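Local structure of Dhd127_b (Synthetic construct, 6DLM) at residues Gln15-Arg20 and Arg61-Arg66; Glu27-Leu32 and Arg51-Ile56. The protein is a designed helical hairpin that pairs with its partner chain, Dhd127_a, to form a programmed coiled-coil heterodimer. All coordinates share one frame; numbering follows the deposited sequence.

Interaction 1. Residues Gln15-Arg20 and Arg61-Arg66; sequences QEHLLR and RRQSDR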
loop_
_atom_site.group_PDB
_atom_site.type_symbol
_atom_site.label_atom_id
_atom_site.label_comp_id
_atom_site.label_asym_id
_atom_site.label_seq_id
_atom_site.Cartn_x
_atom_site.Cartn_y
_atom_site.Cartn_z
ATOM N N GLN B 15 -10.200 5.653 -6.236
ATOM C CA GLN B 15 -8.758 5.427 -6.151
ATOM C C GLN B 15 -8.110 6.342 -5.106
ATOM O O GLN B 15 -7.302 5.889 -4.328
ATOM C CB GLN B 15 -8.094 5.690 -7.503
ATOM C CG GLN B 15 -8.317 4.598 -8.526
ATOM C CD GLN B 15 -7.435 3.398 -8.280
ATOM O OE1 GLN B 15 -7.901 2.352 -7.846
ATOM N NE2 GLN B 15 -6.147 3.560 -8.519
ATOM N N GLU B 16 -8.480 7.615 -5.098
ATOM C CA GLU B 16 -7.938 8.554 -4.115
ATOM C C GLU B 16 -8.313 8.136 -2.688
ATOM O O GLU B 16 -7.494 8.212 -1.795
ATOM C CB GLU B 16 -8.406 9.972 -4.397
ATOM C CG GLU B 16 -8.112 10.431 -5.811
ATOM C CD GLU B 16 -6.778 11.122 -5.945
ATOM O OE1 GLU B 16 -6.644 11.967 -6.848
ATOM O OE2 GLU B 16 -5.873 10.837 -5.136
ATOM N N HIS B 17 -9.542 7.681 -2.504
ATOM C CA HIS B 17 -9.947 7.190 -1.201
ATOM C C HIS B 17 -9.076 5.984 -0.820
ATOM O O HIS B 17 -8.614 5.899 0.307
ATOM C CB HIS B 17 -11.407 6.773 -1.229
ATOM C CG HIS B 17 -11.904 6.221 0.067
ATOM N ND1 HIS B 17 -12.346 7.021 1.094
ATOM C CD2 HIS B 17 -12.046 4.946 0.495
ATOM C CE1 HIS B 17 -12.730 6.264 2.105
ATOM N NE2 HIS B 17 -12.553 5.001 1.769
ATOM N N LEU B 18 -8.844 5.095 -1.775
ATOM C CA LEU B 18 -7.995 3.934 -1.535
ATOM C C LEU B 18 -6.565 4.355 -1.186
ATOM O O LEU B 18 -5.980 3.803 -0.272
ATOM C CB LEU B 18 -8.003 3.008 -2.748
ATOM C CG LEU B 18 -7.164 1.734 -2.673
ATOM C CD1 LEU B 18 -7.512 0.905 -1.459
ATOM C CD2 LEU B 18 -7.344 0.904 -3.930
ATOM N N LEU B 19 -6.032 5.347 -1.893
ATOM C CA LEU B 19 -4.691 5.837 -1.598
ATOM C C LEU B 19 -4.614 6.397 -0.161
ATOM O O LEU B 19 -3.625 6.201 0.512
ATOM C CB LEU B 19 -4.252 6.895 -2.606
ATOM C CG LEU B 19 -3.926 6.386 -4.010
ATOM C CD1 LEU B 19 -3.361 7.521 -4.845
ATOM C CD2 LEU B 19 -2.949 5.223 -3.964
ATOM N N ARG B 20 -5.654 7.076 0.292
ATOM C CA ARG B 20 -5.646 7.581 1.658
ATOM C C ARG B 20 -5.567 6.420 2.665
ATOM O O ARG B 20 -4.821 6.505 3.626
ATOM C CB ARG B 20 -6.854 8.473 1.922
ATOM C CG ARG B 20 -6.699 9.850 1.305
ATOM C CD ARG B 20 -7.776 10.825 1.742
ATOM N NE ARG B 20 -9.072 10.512 1.173
ATOM C CZ ARG B 20 -9.467 10.894 -0.034
ATOM N NH1 ARG B 20 -8.658 11.598 -0.802
ATOM N NH2 ARG B 20 -10.668 10.565 -0.472
ATOM N N ARG B 61 -7.223 -4.580 0.272
ATOM C CA ARG B 61 -7.362 -5.606 -0.746
ATOM C C ARG B 61 -8.799 -5.659 -1.280
ATOM O O ARG B 61 -9.000 -5.712 -2.476
ATOM C CB ARG B 61 -6.916 -6.961 -0.198
ATOM C CG ARG B 61 -7.518 -8.172 -0.887
ATOM C CD ARG B 61 -6.982 -8.393 -2.284
ATOM N NE ARG B 61 -5.559 -8.705 -2.314
ATOM C CZ ARG B 61 -4.877 -8.936 -3.429
ATOM N NH1 ARG B 61 -5.490 -8.887 -4.596
ATOM N NH2 ARG B 61 -3.587 -9.202 -3.379
ATOM N N ARG B 62 -9.791 -5.611 -0.407
ATOM C CA ARG B 62 -11.162 -5.637 -0.896
ATOM C C ARG B 62 -11.474 -4.430 -1.794
ATOM O O ARG B 62 -12.050 -4.597 -2.853
ATOM C CB ARG B 62 -12.157 -5.666 0.265
ATOM C CG ARG B 62 -13.605 -5.660 -0.185
ATOM C CD ARG B 62 -14.565 -5.547 0.984
ATOM N NE ARG B 62 -14.631 -4.191 1.505
ATOM C CZ ARG B 62 -15.330 -3.225 0.932
ATOM N NH1 ARG B 62 -16.008 -3.474 -0.171
ATOM N NH2 ARG B 62 -15.339 -2.012 1.451
ATOM N N GLN B 63 -11.098 -3.226 -1.376
ATOM C CA GLN B 63 -11.347 -2.044 -2.203
ATOM C C GLN B 63 -10.597 -2.068 -3.536
ATOM O O GLN B 63 -11.165 -1.754 -4.563
ATOM C CB GLN B 63 -10.981 -0.765 -1.458
ATOM C CG GLN B 63 -11.930 -0.452 -0.324
ATOM C CD GLN B 63 -11.684 0.901 0.305
ATOM O OE1 GLN B 63 -11.094 1.787 -0.300
ATOM N NE2 GLN B 63 -12.134 1.059 1.536
ATOM N N SER B 64 -9.329 -2.449 -3.495
ATOM C CA SER B 64 -8.529 -2.525 -4.703
ATOM C C SER B 64 -9.112 -3.535 -5.698
ATOM O O SER B 64 -9.239 -3.230 -6.866
ATOM C CB SER B 64 -7.105 -2.934 -4.353
ATOM O OG SER B 64 -6.333 -3.143 -5.507
ATOM N N ASP B 65 -9.515 -4.699 -5.212
ATOM C CA ASP B 65 -10.099 -5.703 -6.087
ATOM C C ASP B 65 -11.349 -5.136 -6.773
ATOM O O ASP B 65 -11.540 -5.333 -7.961
ATOM C CB ASP B 65 -10.506 -6.935 -5.282
ATOM C CG ASP B 65 -9.332 -7.830 -4.925
ATOM O OD1 ASP B 65 -8.207 -7.554 -5.358
ATOM O OD2 ASP B 65 -9.551 -8.827 -4.216
ATOM N N ARG B 66 -12.169 -4.422 -6.018
ATOM C CA ARG B 66 -13.368 -3.815 -6.577
ATOM C C ARG B 66 -13.034 -2.746 -7.621
ATOM O O ARG B 66 -13.634 -2.705 -8.679
ATOM C CB ARG B 66 -14.206 -3.213 -5.460
ATOM C CG ARG B 66 -15.422 -2.452 -5.938
ATOM C CD ARG B 66 -15.328 -0.991 -5.544
ATOM N NE ARG B 66 -15.547 -0.789 -4.120
ATOM C CZ ARG B 66 -14.878 0.082 -3.373
ATOM N NH1 ARG B 66 -13.814 0.706 -3.848
ATOM N NH2 ARG B 66 -15.270 0.315 -2.138
HETATM O O HOH W 1 -11.935 3.198 3.635
#

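Interaction 2. Residues Glu27-Leu32 and Arg51-Ile56; sequences ETQKEL and RRSKEI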
loop_
_atom_site.group_PDB
_atom_site.type_symbol
_atom_site.label_atom_id
_atom_site.label_comp_id
_atom_site.label_asym_id
_atom_site.label_seq_id
_atom_site.Cartn_x
_atom_site.Cartn_y
_atom_site.Cartn_z
ATOM N N GLU B 27 1.741 4.804 7.166
ATOM C CA GLU B 27 2.054 5.531 8.397
ATOM C C GLU B 27 2.099 4.591 9.617
ATOM O O GLU B 27 2.960 4.730 10.470
ATOM C CB GLU B 27 1.059 6.663 8.639
ATOM C CG GLU B 27 1.499 7.627 9.725
ATOM C CD GLU B 27 0.652 8.886 9.786
ATOM O OE1 GLU B 27 -0.487 8.819 10.285
ATOM O OE2 GLU B 27 1.136 9.948 9.352
ATOM N N THR B 28 1.164 3.658 9.680
ATOM C CA THR B 28 1.156 2.677 10.748
ATOM C C THR B 28 2.435 1.821 10.690
ATOM O O THR B 28 3.069 1.598 11.695
ATOM C CB THR B 28 -0.056 1.754 10.593
ATOM O OG1 THR B 28 -1.250 2.537 10.611
ATOM C CG2 THR B 28 -0.084 0.738 11.687
ATOM N N GLN B 29 2.789 1.370 9.503
ATOM C CA GLN B 29 4.017 0.611 9.306
ATOM C C GLN B 29 5.288 1.436 9.607
ATOM O O GLN B 29 6.263 0.900 10.113
ATOM C CB GLN B 29 4.036 -0.001 7.913
ATOM C CG GLN B 29 3.060 -1.154 7.806
ATOM C CD GLN B 29 3.592 -2.413 8.473
ATOM O OE1 GLN B 29 4.735 -2.776 8.283
ATOM N NE2 GLN B 29 2.753 -3.078 9.249
ATOM N N LYS B 30 5.308 2.711 9.238
ATOM C CA LYS B 30 6.444 3.551 9.573
ATOM C C LYS B 30 6.607 3.684 11.105
ATOM O O LYS B 30 7.721 3.638 11.595
ATOM C CB LYS B 30 6.306 4.922 8.923
ATOM C CG LYS B 30 7.547 5.780 9.065
ATOM C CD LYS B 30 8.793 5.068 8.566
ATOM C CE LYS B 30 8.744 4.855 7.061
ATOM N NZ LYS B 30 10.060 4.490 6.464
ATOM N N GLU B 31 5.519 3.860 11.841
ATOM C CA GLU B 31 5.662 3.934 13.294
ATOM C C GLU B 31 6.254 2.613 13.814
ATOM O O GLU B 31 7.166 2.627 14.623
ATOM C CB GLU B 31 4.331 4.211 13.994
ATOM C CG GLU B 31 4.429 4.196 15.516
ATOM C CD GLU B 31 3.092 4.362 16.225
ATOM O OE1 GLU B 31 2.123 4.756 15.576
ATOM O OE2 GLU B 31 3.016 4.123 17.437
ATOM N N LEU B 32 5.768 1.504 13.286
ATOM C CA LEU B 32 6.263 0.205 13.704
ATOM C C LEU B 32 7.762 0.075 13.419
ATOM O O LEU B 32 8.516 -0.326 14.283
ATOM C CB LEU B 32 5.477 -0.873 12.958
ATOM C CG LEU B 32 5.866 -2.336 13.105
ATOM C CD1 LEU B 32 5.840 -2.757 14.556
ATOM C CD2 LEU B 32 4.946 -3.224 12.286
ATOM N N ARG B 51 -1.587 -5.730 14.407
ATOM C CA ARG B 51 -2.998 -6.096 14.341
ATOM C C ARG B 51 -3.789 -5.088 13.501
ATOM O O ARG B 51 -4.564 -5.476 12.645
ATOM C CB ARG B 51 -3.594 -6.151 15.750
ATOM C CG ARG B 51 -4.983 -6.754 15.825
ATOM C CD ARG B 51 -5.655 -6.454 17.154
ATOM N NE ARG B 51 -5.973 -5.039 17.282
ATOM C CZ ARG B 51 -6.964 -4.443 16.634
ATOM N NH1 ARG B 51 -7.741 -5.144 15.828
ATOM N NH2 ARG B 51 -7.186 -3.148 16.790
ATOM N N ARG B 52 -3.586 -3.804 13.739
ATOM C CA ARG B 52 -4.248 -2.793 12.929
ATOM C C ARG B 52 -3.813 -2.880 11.454
ATOM O O ARG B 52 -4.635 -2.745 10.563
ATOM C CB ARG B 52 -3.957 -1.392 13.456
ATOM C CG ARG B 52 -4.354 -1.171 14.900
ATOM C CD ARG B 52 -4.109 0.273 15.317
ATOM N NE ARG B 52 -4.431 0.488 16.720
ATOM C CZ ARG B 52 -4.303 1.646 17.351
ATOM N NH1 ARG B 52 -3.855 2.703 16.709
ATOM N NH2 ARG B 52 -4.624 1.735 18.628
ATOM N N SER B 53 -2.539 -3.136 11.211
ATOM C CA SER B 53 -2.081 -3.243 9.837
ATOM C C SER B 53 -2.821 -4.372 9.105
ATOM O O SER B 53 -3.226 -4.191 7.973
ATOM C CB SER B 53 -0.582 -3.488 9.783
ATOM O OG SER B 53 0.128 -2.361 10.228
ATOM N N LYS B 54 -3.018 -5.499 9.768
ATOM C CA LYS B 54 -3.742 -6.585 9.144
ATOM C C LYS B 54 -5.182 -6.158 8.798
ATOM O O LYS B 54 -5.664 -6.483 7.726
ATOM C CB LYS B 54 -3.764 -7.808 10.054
ATOM C CG LYS B 54 -2.432 -8.525 10.188
ATOM C CD LYS B 54 -2.568 -9.727 11.108
ATOM C CE LYS B 54 -1.253 -10.442 11.347
ATOM N NZ LYS B 54 -1.266 -11.178 12.644
ATOM N N GLU B 55 -5.857 -5.448 9.696
ATOM C CA GLU B 55 -7.215 -4.989 9.413
ATOM C C GLU B 55 -7.262 -4.033 8.228
ATOM O O GLU B 55 -8.096 -4.168 7.351
ATOM C CB GLU B 55 -7.778 -4.192 10.592
ATOM C CG GLU B 55 -8.198 -4.976 11.813
ATOM C CD GLU B 55 -8.815 -4.070 12.869
ATOM O OE1 GLU B 55 -8.420 -2.886 12.951
ATOM O OE2 GLU B 55 -9.700 -4.537 13.611
ATOM N N ILE B 56 -6.383 -3.046 8.237
ATOM C CA ILE B 56 -6.344 -2.094 7.143
ATOM C C ILE B 56 -5.989 -2.774 5.812
ATOM O O ILE B 56 -6.646 -2.537 4.817
ATOM C CB ILE B 56 -5.353 -0.959 7.431
ATOM C CG1 ILE B 56 -5.703 -0.281 8.752
ATOM C CG2 ILE B 56 -5.366 0.046 6.299
ATOM C CD1 ILE B 56 -4.736 0.809 9.145
#

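Interaction 1. Residues Gln15-Arg20 and Arg61-Arg66
L18 and Q63 face each other with the closest pair of CA atoms between the two antiparallel segments, 6.9 Å apart, and their side chains run past each other in opposite directions. One methyl of L18, CD1, rests on CB of Q63 at 3.9 Å; the other, CD2, lies 3.7 Å from CA of S64 and also meets the CB of that serine. With CG anti to the backbone N (chi1 -180°), the leucine reaches across the gap, and its two branches divide between these neighbouring residues. Beside this apolar contact, the extended chain of Q63 carries its amide to the edge of H17. Its OE1 comes in the plane of the imidazole, 3.4 Å from CD2, with the amide turned 21° from the ring. The other end of the amide joins the histidine through a water, which lies 2.7 Å from H17 NE2 and accepts from Q63 NE2 at 3.0 Å. E59, one turn earlier, takes a further hydrogen bond from Q63 NE2 and so helps fix the rotation of the amide. Further out, L18 also packs on I60 and N67, and Q63 on L21. The axes of segments 15-20 and 61-66, on helices 7-37 and 44-75, approach to 10.3 Å with their directions 158° apart; V19 of the Dhd127_a chain packs against S64, so the leucine-serine contact borders the heterodimer interface.

Interaction 2. Residues Glu27-Leu32 and Arg51-Ile56
Within the helical hairpin, T28 and Q29 of helix 7-37 meet S53 and I56 of helix 44-75 in a small, largely polar layer. Q29 NE2 donates a hydrogen bond to S53 OG, 2.9 Å long with an N-H...O angle of 160°, and the hydroxyl lies close to the amide plane. A bend at chi2 (-77°) brings the amide round to the serine, although the first bond of the side chain does not point there. S53 OG is hydrogen-bonded also to the carbonyl of L49, while CG2 of T28 touches it at 3.4 Å. T28 turns its own hydroxyl back to the carbonyl of E24, and CD1 of I56 stands 4.2 Å from OG1. Q29 NE2 has a second hydrogen-bond partner, S29 OG of the Dhd127_a chain, which makes this amide a bridge between two serines on different chains. A leucine in place of Q29 would probably leave S53 OG with the L49 carbonyl but without the amide, and would break the polar link to S29 of the Dhd127_a chain. Such a hydrogen-bond network, with Q29 and S53 buried among apolar residues such as L25, is a recurring feature of designed helical-bundle heterodimers, where it probably helps to favour the intended pairing.

Interactions 1 and 2 are two contacts between the arms of one antiparallel hairpin, both joining helix 7-37 to helix 44-75. Their centres lie 16 Å apart, and about 5 Å separates their nearest atoms, so they do not touch. Along the chain, 27-32 and 51-56 are nested inside the loop closed by 15-20 and 61-66: interaction 2 sits nearer the turn between the helices, interaction 1 nearer the chain ends. The angles between the segment directions, 158° and 159°, are almost the same, as expected of two long helices kept side by side. Both sites border the Dhd127_a chain, so hairpin packing and heterodimer pairing are built from the same helices.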